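Local atomic coordinates of genome polyprotein (Chicken sicinivirus JSY, PDB entry 6QWT), a protein that probably catalyses RNA-templated RNA synthesis in viral genome replication, as the 3Dpol RNA-dependent RNA polymerase part of the sicinivirus polyprotein. Residues Ser227-Leu232 with Leu337-Pro342; Ser311-Met316 with Ser325-Leu330. One frame throughout, in Å; residues are numbered along the deposited sequence.

Contact 1: residues Ser227-Leu232 with Leu337-Pro342; sequences SEVWAL and LYATVP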
loop_
_atom_site.group_PDB
_atom_site.type_symbol
_atom_site.label_atom_id
_atom_site.label_comp_id
_atom_site.label_asym_id
_atom_site.label_seq_id
_atom_site.Cartn_x
_atom_site.Cartn_y
_atom_site.Cartn_z
ATOM N N SER A 227 -23.468 5.419 -13.237
ATOM C CA SER A 227 -24.292 4.227 -13.081
ATOM C C SER A 227 -23.446 2.974 -12.907
ATOM O O SER A 227 -23.903 2.001 -12.296
ATOM C CB SER A 227 -25.217 4.061 -14.286
ATOM O OG SER A 227 -24.464 3.890 -15.474
ATOM N N GLU A 228 -22.226 2.974 -13.434
ATOM C CA GLU A 228 -21.340 1.824 -13.361
ATOM C C GLU A 228 -20.023 2.230 -12.716
ATOM O O GLU A 228 -19.414 3.230 -13.111
ATOM C CB GLU A 228 -21.102 1.223 -14.749
ATOM C CG GLU A 228 -22.179 0.230 -15.169
ATOM C CD GLU A 228 -21.952 -0.332 -16.557
ATOM O OE1 GLU A 228 -21.831 -1.567 -16.686
ATOM O OE2 GLU A 228 -21.898 0.463 -17.519
ATOM N N VAL A 229 -19.602 1.461 -11.717
ATOM C CA VAL A 229 -18.326 1.645 -11.040
ATOM C C VAL A 229 -17.576 0.324 -11.113
ATOM O O VAL A 229 -18.166 -0.737 -10.879
ATOM C CB VAL A 229 -18.511 2.097 -9.578
ATOM C CG1 VAL A 229 -17.165 2.353 -8.915
ATOM C CG2 VAL A 229 -19.385 3.345 -9.513
ATOM N N TRP A 230 -16.289 0.384 -11.447
ATOM C CA TRP A 230 -15.490 -0.807 -11.696
ATOM C C TRP A 230 -14.354 -0.920 -10.689
ATOM O O TRP A 230 -13.754 0.086 -10.295
ATOM C CB TRP A 230 -14.922 -0.797 -13.118
ATOM C CG TRP A 230 -15.984 -0.770 -14.169
ATOM C CD1 TRP A 230 -16.433 0.322 -14.853
ATOM C CD2 TRP A 230 -16.744 -1.886 -14.648
ATOM N NE1 TRP A 230 -17.423 -0.047 -15.734
ATOM C CE2 TRP A 230 -17.632 -1.397 -15.627
ATOM C CE3 TRP A 230 -16.758 -3.251 -14.346
ATOM C CZ2 TRP A 230 -18.525 -2.224 -16.307
ATOM C CZ3 TRP A 230 -17.645 -4.069 -15.023
ATOM C CH2 TRP A 230 -18.516 -3.553 -15.990
ATOM N N ALA A 231 -14.070 -2.152 -10.276
ATOM C CA ALA A 231 -12.918 -2.466 -9.448
ATOM C C ALA A 231 -12.001 -3.412 -10.208
ATOM O O ALA A 231 -12.471 -4.324 -10.895
ATOM C CB ALA A 231 -13.335 -3.105 -8.119
ATOM N N LEU A 232 -10.697 -3.185 -10.097
ATOM C CA LEU A 232 -9.734 -4.119 -10.658
ATOM C C LEU A 232 -8.473 -4.099 -9.815
ATOM O O LEU A 232 -8.238 -3.182 -9.024
ATOM C CB LEU A 232 -9.411 -3.809 -12.125
ATOM C CG LEU A 232 -8.857 -2.439 -12.512
ATOM C CD1 LEU A 232 -7.362 -2.344 -12.247
ATOM C CD2 LEU A 232 -9.162 -2.167 -13.979
ATOM N N LEU A 337 -10.613 1.793 -7.850
ATOM C CA LEU A 337 -11.967 2.007 -8.322
ATOM C C LEU A 337 -11.952 3.064 -9.418
ATOM O O LEU A 337 -11.221 4.053 -9.321
ATOM C CB LEU A 337 -12.916 2.449 -7.191
ATOM C CG LEU A 337 -13.104 1.536 -5.979
ATOM C CD1 LEU A 337 -14.104 2.175 -5.014
ATOM C CD2 LEU A 337 -13.581 0.171 -6.423
ATOM N N TYR A 338 -12.765 2.875 -10.457
ATOM C CA TYR A 338 -12.886 3.905 -11.482
ATOM C C TYR A 338 -14.293 3.878 -12.058
ATOM O O TYR A 338 -15.007 2.876 -11.971
ATOM C CB TYR A 338 -11.826 3.741 -12.583
ATOM C CG TYR A 338 -12.124 2.690 -13.633
ATOM C CD1 TYR A 338 -12.906 2.993 -14.742
ATOM C CD2 TYR A 338 -11.592 1.409 -13.538
ATOM C CE1 TYR A 338 -13.172 2.047 -15.711
ATOM C CE2 TYR A 338 -11.853 0.458 -14.506
ATOM C CZ TYR A 338 -12.645 0.783 -15.589
ATOM O OH TYR A 338 -12.907 -0.161 -16.556
ATOM N N ALA A 339 -14.678 5.007 -12.646
ATOM C CA ALA A 339 -15.966 5.149 -13.300
ATOM C C ALA A 339 -15.840 6.232 -14.359
ATOM O O ALA A 339 -15.211 7.267 -14.120
ATOM C CB ALA A 339 -17.062 5.501 -12.290
ATOM N N THR A 340 -16.426 5.979 -15.526
ATOM C CA THR A 340 -16.441 6.937 -16.622
ATOM C C THR A 340 -17.846 7.031 -17.202
ATOM O O THR A 340 -18.647 6.100 -17.088
ATOM C CB THR A 340 -15.462 6.551 -17.744
ATOM O OG1 THR A 340 -15.879 5.315 -18.339
ATOM C CG2 THR A 340 -14.044 6.402 -17.208
ATOM N N VAL A 341 -18.134 8.172 -17.822
ATOM C CA VAL A 341 -19.367 8.363 -18.582
ATOM C C VAL A 341 -18.984 8.805 -19.991
ATOM O O VAL A 341 -18.470 9.920 -20.165
ATOM C CB VAL A 341 -20.299 9.385 -17.912
ATOM C CG1 VAL A 341 -21.503 9.650 -18.800
ATOM C CG2 VAL A 341 -20.745 8.894 -16.544
ATOM N N PRO A 342 -19.201 7.977 -21.025
ATOM C CA PRO A 342 -19.779 6.628 -20.963
ATOM C C PRO A 342 -18.859 5.606 -20.295
ATOM O O PRO A 342 -17.654 5.830 -20.185
ATOM C CB PRO A 342 -19.999 6.275 -22.437
ATOM C CG PRO A 342 -18.991 7.092 -23.171
ATOM C CD PRO A 342 -18.902 8.382 -22.412
HETATM O O HOH W 1 -17.962 3.487 -15.443
HETATM O O HOH W 2 -21.209 4.804 -15.823
#

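Contact 2: residues Ser311-Met316 with Ser325-Leu330; sequences SLLSAM and SAWRIL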
loop_
_atom_site.group_PDB
_atom_site.type_symbol
_atom_site.label_atom_id
_atom_site.label_comp_id
_atom_site.label_asym_id
_atom_site.label_seq_id
_atom_site.Cartn_x
_atom_site.Cartn_y
_atom_site.Cartn_z
ATOM N N SER A 311 -1.424 5.594 -15.486
ATOM C CA SER A 311 -1.504 4.417 -16.345
ATOM C C SER A 311 -2.934 4.169 -16.809
ATOM O O SER A 311 -3.181 3.937 -17.998
ATOM C CB SER A 311 -0.946 3.201 -15.606
ATOM O OG SER A 311 0.373 3.457 -15.161
ATOM N N LEU A 312 -3.895 4.223 -15.880
ATOM C CA LEU A 312 -5.298 4.035 -16.246
ATOM C C LEU A 312 -5.758 5.086 -17.247
ATOM O O LEU A 312 -6.420 4.761 -18.240
ATOM C CB LEU A 312 -6.177 4.076 -14.997
ATOM C CG LEU A 312 -6.050 2.912 -14.018
ATOM C CD1 LEU A 312 -6.562 3.319 -12.640
ATOM C CD2 LEU A 312 -6.791 1.684 -14.537
ATOM N N LEU A 313 -5.417 6.353 -16.999
ATOM C CA LEU A 313 -5.800 7.418 -17.919
ATOM C C LEU A 313 -5.194 7.198 -19.303
ATOM O O LEU A 313 -5.840 7.473 -20.319
ATOM C CB LEU A 313 -5.380 8.774 -17.350
ATOM C CG LEU A 313 -6.192 9.279 -16.152
ATOM C CD1 LEU A 313 -5.435 10.347 -15.377
ATOM C CD2 LEU A 313 -7.543 9.813 -16.590
ATOM N N SER A 314 -3.958 6.687 -19.367
ATOM C CA SER A 314 -3.344 6.437 -20.669
ATOM C C SER A 314 -4.079 5.337 -21.427
ATOM O O SER A 314 -4.041 5.299 -22.664
ATOM C CB SER A 314 -1.861 6.083 -20.505
ATOM O OG SER A 314 -1.687 4.733 -20.111
ATOM N N ALA A 315 -4.754 4.440 -20.706
ATOM C CA ALA A 315 -5.579 3.419 -21.341
ATOM C C ALA A 315 -6.916 3.987 -21.800
ATOM O O ALA A 315 -7.376 3.688 -22.910
ATOM C CB ALA A 315 -5.810 2.255 -20.373
ATOM N N MET A 316 -7.554 4.801 -20.960
ATOM C CA MET A 316 -8.853 5.356 -21.314
ATOM C C MET A 316 -8.735 6.384 -22.436
ATOM O O MET A 316 -9.664 6.528 -23.241
ATOM C CB MET A 316 -9.507 5.960 -20.067
ATOM C CG MET A 316 -9.563 4.988 -18.879
ATOM S SD MET A 316 -10.249 5.662 -17.338
ATOM C CE MET A 316 -9.843 7.382 -17.531
ATOM N N SER A 325 -13.609 14.717 -19.332
ATOM C CA SER A 325 -14.112 15.459 -18.191
ATOM C C SER A 325 -15.062 14.669 -17.304
ATOM O O SER A 325 -15.413 15.160 -16.225
ATOM C CB SER A 325 -14.826 16.738 -18.661
ATOM O OG SER A 325 -13.897 17.685 -19.156
ATOM N N ALA A 326 -15.500 13.479 -17.712
ATOM C CA ALA A 326 -16.495 12.711 -16.962
ATOM C C ALA A 326 -15.872 11.388 -16.536
ATOM O O ALA A 326 -16.152 10.335 -17.114
ATOM C CB ALA A 326 -17.763 12.497 -17.794
ATOM N N TRP A 327 -15.033 11.444 -15.502
ATOM C CA TRP A 327 -14.381 10.252 -14.986
ATOM C C TRP A 327 -13.902 10.520 -13.566
ATOM O O TRP A 327 -13.672 11.671 -13.182
ATOM C CB TRP A 327 -13.206 9.828 -15.878
ATOM C CG TRP A 327 -12.177 10.902 -16.062
ATOM C CD1 TRP A 327 -12.142 11.845 -17.049
ATOM C CD2 TRP A 327 -11.038 11.153 -15.230
ATOM N NE1 TRP A 327 -11.050 12.665 -16.887
ATOM C CE2 TRP A 327 -10.355 12.260 -15.776
ATOM C CE3 TRP A 327 -10.527 10.548 -14.078
ATOM C CZ2 TRP A 327 -9.191 12.774 -15.207
ATOM C CZ3 TRP A 327 -9.368 11.060 -13.516
ATOM C CH2 TRP A 327 -8.715 12.161 -14.080
ATOM N N ARG A 328 -13.757 9.445 -12.794
ATOM C CA ARG A 328 -13.185 9.529 -11.458
ATOM C C ARG A 328 -12.416 8.250 -11.168
ATOM O O ARG A 328 -12.895 7.151 -11.461
ATOM C CB ARG A 328 -14.259 9.753 -10.387
ATOM C CG ARG A 328 -13.748 9.577 -8.959
ATOM C CD ARG A 328 -14.793 9.983 -7.938
ATOM N NE ARG A 328 -15.112 11.405 -8.014
ATOM C CZ ARG A 328 -14.377 12.365 -7.461
ATOM N NH1 ARG A 328 -13.276 12.055 -6.790
ATOM N NH2 ARG A 328 -14.742 13.634 -7.580
ATOM N N ILE A 329 -11.226 8.401 -10.593
ATOM C CA ILE A 329 -10.375 7.278 -10.220
ATOM C C ILE A 329 -10.064 7.384 -8.732
ATOM O O ILE A 329 -9.893 8.488 -8.203
ATOM C CB ILE A 329 -9.081 7.247 -11.064
ATOM C CG1 ILE A 329 -9.408 6.955 -12.532
ATOM C CG2 ILE A 329 -8.103 6.208 -10.531
ATOM C CD1 ILE A 329 -8.213 7.066 -13.474
ATOM N N LEU A 330 -10.027 6.239 -8.051
ATOM C CA LEU A 330 -9.613 6.177 -6.653
ATOM C C LEU A 330 -8.699 4.974 -6.481
ATOM O O LEU A 330 -9.106 3.839 -6.745
ATOM C CB LEU A 330 -10.814 6.082 -5.710
ATOM C CG LEU A 330 -10.509 6.229 -4.216
ATOM C CD1 LEU A 330 -10.037 7.639 -3.885
ATOM C CD2 LEU A 330 -11.738 5.872 -3.403
#

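Contact 1: residues Ser227-Leu232 with Leu337-Pro342
L337 opens the pairing with A231, an antiparallel non-hydrogen-bonded pair in which L337 CD2 rests on A231 CB at 3.7 Å. L337 CA also makes a C-H...O contact with W230 O. The next residue, Y338, forms the hydrogen-bonded pair with W230. W230 N gives a nearly straight bond to Y338 O (2.9 Å, N-H...O 171°), and Y338 N returns one to W230 O (3.0 Å). CG of Y338 stands between the backbone N and the carbonyl carbon (chi1 80°), and W230 CB sits above one face of the Y338 ring, 3.6 Å from CE2, in a CH-pi contact. The indole is slid aside, so its five-membered ring and the phenol, tilted by 30°, barely overlap. L232 CD2 meets the edge of the same phenol, 3.8 Å from CE2. At A339 the contact thins: CB approaches E228 O at 3.4 Å and, more loosely, V229 CG2. Beyond it the backbones part, and at T340 two waters take over from direct bonds. Water 1 donates to E228 O and accepts from T340 N (2.9 Å); water 2 accepts from E228 N and donates to T340 O (3.1 Å), so solvent prolongs the antiparallel ladder by one pair.

This is the palm of a viral polymerase, where strand 230-235 carries motif A and strand 335-340 is the second arm of the motif C hairpin. Y338 OH bonds to I344 O and W230 NE1 to S343 OG. On the face bearing W230 and Y338 lies helix 346-356, through P346 and I349; V379 packs on A231 and L337, and strand 327-332 pairs with the far edge of strand 335-340.

Contact 2: residues Ser311-Met316 with Ser325-Leu330
L313 and W327 start from different first torsions: CG of L313 is anti to its carbonyl carbon (chi1 -72°), whereas CG of W327 stands between backbone N and carbonyl carbon (chi1 57°). In the polymerase palm this is helix 298-316, which follows the motif B loop, packed on strand 327-332, the first arm of the motif C hairpin. The segment axes run roughly antiparallel, 10.6 Å apart at closest approach, and no hydrogen bond joins the two; the contact is apolar and buried.

I329 points toward the helix, its branches touching L312 and L313. Its CG2 touches L312 CD1 at 3.9 Å, while its CD1 reaches L312 CB and also L313 CG (4.0 Å). M316, one turn after L312, adds a looser contribution: its CE lies 4.4 Å from I329 CD1 and approaches the W327 indole obliquely. W327 is anchored by NE1 to T324 O and has a cation-pi contact with R80, and helix 70-81 packs against L313 through A73, L76 and Y77. On a part of the helix that does not meet the strand, S311 O accepts hydrogen bonds from both A315 N and S314 OG.

The L313 and W327 side chains cross at about a right angle, and L313 CD2 stands over the six-membered ring, 3.5 Å from its centroid and only 8° off the normal.

In the fold
Contacts 1 and 2 lie about 9 Å apart, centre to centre, in the palm. Contact 2 is nested along the chain inside the loop closed by contact 1. They share the four-stranded antiparallel sheet ordered 327-332, 335-340, 230-235, 360-362, and its two hairpin strands join them: L337 N lies 2.8 Å from L330 O, and R328 N lies 2.9 Å from A339 O, both probable hydrogen bonds. Contact 1 thus ties the hairpin to motif A, and contact 2 seats it on the motif B helix. The YGDD turn joins the hairpin strands, so both contacts belong to the sheet and helix that, in this family, carry the catalytic centre.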